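PDB 3CJL: DUF3861 domain-containing protein from Pectobacterium atrosepticum SCRI1043, which is of unknown function but probably forms a dimer of small alpha-plus-beta subunits, each with a two-stranded antiparallel hairpin and a long central helix. Local coordinates for residues Phe51-Gly54 / Leu55-Gly59. Residues are numbered along the deposited sequence; the frame is centred on the assembly and turned at random.
Sequences FMVG and LKLFG. With EDO (1,2-ethanediol), chain C.
Phe51 and Leu55 project from the same flank of the central alpha-helix 45-64, one turn apart, at the middle of the chain; CD2 of Leu55 comes 4.1 Å from CZ of Phe51, oblique to the ring. With CG of Leu55 anti to the backbone N (chi1 -175°), chi2 of 64° turns the CD2 branch back toward Phe51. Both side chains pack against helix 75-86, whose Phe78 also meets the ring of Phe58. On another flank of the helix, CG1 of Val53 meets CD1 of Leu57 at 4.0 Å. The dimer interface runs along here: Val53 packs on Leu57 of the second subunit, Leu57 on Gly54 of that subunit, and Phe58 meets the Phe58 ring of the second subunit. The Phe58 ring presents its edge to the carbonyl of Gly54, with CD2 3.6 Å from Gly54 O. Four successive i to i+4 hydrogen bonds, from the N-H groups of Leu55 to Phe58 to the carbonyls of Phe51 to Gly54, join the two turns; Phe58 N to Gly54 O, at 3.0 Å, is nearly straight at 174°. Towards the polar edge, selenomethionine Met52 lays its CE 4.0 Å from CD of Lys56. The lysine chain folds at its second and third torsions, and its CG lies 3.1 Å from Met52 O. Its ammonium forms a salt bridge with Asp28. The same NZ donates a hydrogen bond to O2 of a 1,2-ethanediol, probably from the crystallisation liquor, at 3.2 Å.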
ATOM      1  N   PHE A  51      -0.603  -7.253   0.896  1.00 33.64           N
ATOM      2  CA  PHE A  51      -1.724  -6.562   1.517  1.00 35.58           C
ATOM      3  C   PHE A  51      -1.273  -5.699   2.684  1.00 35.66           C
ATOM      4  O   PHE A  51      -1.642  -4.528   2.761  1.00 37.11           O
ATOM      5  CB  PHE A  51      -2.799  -7.611   1.899  1.00 39.62           C
ATOM      6  CG  PHE A  51      -3.682  -7.235   3.026  1.00 41.55           C
ATOM      7  CD1 PHE A  51      -4.738  -6.372   2.851  1.00 48.33           C
ATOM      8  CD2 PHE A  51      -3.483  -7.792   4.270  1.00 47.18           C
ATOM      9  CE1 PHE A  51      -5.545  -6.054   3.935  1.00 47.08           C
ATOM     10  CE2 PHE A  51      -4.289  -7.470   5.320  1.00 49.48           C
ATOM     11  CZ  PHE A  51      -5.311  -6.605   5.149  1.00 45.88           C
HETATM   12  N   MSE A  52      -0.454  -6.263   3.562  1.00 37.22           N
HETATM   13  CA  MSE A  52       0.045  -5.551   4.745  1.00 37.17           C
HETATM   14  C   MSE A  52       1.024  -4.443   4.394  1.00 36.44           C
HETATM   15  O   MSE A  52       0.948  -3.362   4.950  1.00 36.71           O
HETATM   16  CB  MSE A  52       0.667  -6.542   5.720  1.00 38.49           C
HETATM   17  CG  MSE A  52      -0.385  -7.443   6.411  1.00 47.50           C
HETATM   18 SE   MSE A  52      -1.666  -6.479   7.584  0.75 54.85          SE
HETATM   19  CE  MSE A  52      -0.344  -5.334   8.410  1.00 45.84           C
ATOM     20  N   VAL A  53       1.919  -4.686   3.441  1.00 35.62           N
ATOM     21  CA  VAL A  53       2.848  -3.642   2.978  1.00 33.98           C
ATOM     22  C   VAL A  53       2.080  -2.486   2.347  1.00 33.18           C
ATOM     23  O   VAL A  53       2.329  -1.320   2.659  1.00 33.22           O
ATOM     24  CB  VAL A  53       3.888  -4.201   1.973  1.00 35.37           C
ATOM     25  CG1 VAL A  53       4.668  -3.071   1.283  1.00 34.60           C
ATOM     26  CG2 VAL A  53       4.842  -5.153   2.681  1.00 33.28           C
ATOM     27  N   GLY A  54       1.146  -2.819   1.467  1.00 32.85           N
ATOM     28  CA  GLY A  54       0.354  -1.830   0.768  1.00 33.62           C
ATOM     29  C   GLY A  54      -0.489  -0.978   1.682  1.00 32.20           C
ATOM     30  O   GLY A  54      -0.475   0.243   1.564  1.00 32.16           O
ATOM     31  N   LEU A  55      -1.191  -1.633   2.601  1.00 33.10           N
ATOM     32  CA  LEU A  55      -2.016  -0.968   3.625  1.00 34.78           C
ATOM     33  C   LEU A  55      -1.244   0.004   4.564  1.00 34.90           C
ATOM     34  O   LEU A  55      -1.728   1.093   4.871  1.00 34.25           O
ATOM     35  CB  LEU A  55      -2.689  -2.046   4.466  1.00 33.98           C
ATOM     36  CG  LEU A  55      -3.687  -1.656   5.540  1.00 37.82           C
ATOM     37  CD1 LEU A  55      -4.884  -1.013   4.893  1.00 43.47           C
ATOM     38  CD2 LEU A  55      -4.069  -2.904   6.319  1.00 36.72           C
ATOM     39  N   LYS A  56      -0.078  -0.421   5.056  1.00 36.12           N
ATOM     40  CA  LYS A  56       0.764   0.425   5.896  1.00 35.94           C
ATOM     41  C   LYS A  56       1.339   1.614   5.114  1.00 35.94           C
ATOM     42  O   LYS A  56       1.433   2.705   5.649  1.00 39.82           O
ATOM     43  CB  LYS A  56       1.909  -0.359   6.547  1.00 37.83           C
ATOM     44  CG  LYS A  56       1.538  -1.554   7.422  1.00 37.80           C
ATOM     45  CD  LYS A  56       0.372  -1.352   8.382  1.00 46.16           C
ATOM     46  CE  LYS A  56       0.701  -0.483   9.532  1.00 47.14           C
ATOM     47  NZ  LYS A  56      -0.464  -0.511  10.513  1.00 51.37           N
ATOM     48  N   LEU A  57       1.716   1.411   3.854  1.00 36.58           N
ATOM     49  CA  LEU A  57       2.195   2.511   3.014  1.00 35.92           C
ATOM     50  C   LEU A  57       1.107   3.542   2.784  1.00 34.99           C
ATOM     51  O   LEU A  57       1.316   4.698   3.088  1.00 35.80           O
ATOM     52  CB  LEU A  57       2.729   2.021   1.662  1.00 35.75           C
ATOM     53  CG  LEU A  57       4.107   1.354   1.664  1.00 43.05           C
ATOM     54  CD1 LEU A  57       4.410   0.774   0.275  1.00 32.91           C
ATOM     55  CD2 LEU A  57       5.197   2.338   2.122  1.00 34.55           C
ATOM     56  N   PHE A  58      -0.059   3.136   2.280  1.00 35.91           N
ATOM     57  CA  PHE A  58      -1.099   4.131   1.983  1.00 37.39           C
ATOM     58  C   PHE A  58      -1.771   4.675   3.247  1.00 35.90           C
ATOM     59  O   PHE A  58      -2.090   5.851   3.289  1.00 36.77           O
ATOM     60  CB  PHE A  58      -2.027   3.703   0.808  1.00 42.33           C
ATOM     61  CG  PHE A  58      -3.375   3.165   1.192  1.00 40.77           C
ATOM     62  CD1 PHE A  58      -4.415   4.034   1.486  1.00 47.06           C
ATOM     63  CD2 PHE A  58      -3.649   1.798   1.106  1.00 50.23           C
ATOM     64  CE1 PHE A  58      -5.672   3.558   1.802  1.00 48.69           C
ATOM     65  CE2 PHE A  58      -4.922   1.302   1.397  1.00 45.48           C
ATOM     66  CZ  PHE A  58      -5.930   2.186   1.752  1.00 50.89           C
ATOM     67  N   GLY A  59      -1.872   3.857   4.296  1.00 34.68           N
ATOM     68  CA  GLY A  59      -2.430   4.273   5.578  1.00 35.74           C
ATOM     69  C   GLY A  59      -1.625   5.328   6.318  1.00 35.38           C
ATOM     70  O   GLY A  59      -2.192   6.246   6.895  1.00 36.11           O
TER
HETATM   71  C1  EDO C  88      -2.392  -5.072  12.387  1.00 62.28           C
HETATM   72  O1  EDO C  88      -3.174  -6.023  11.646  1.00 63.21           O
HETATM   73  C2  EDO C  88      -2.445  -3.704  11.706  1.00 61.25           C
HETATM   74  O2  EDO C  88      -1.625  -2.750  12.406  1.00 58.45           O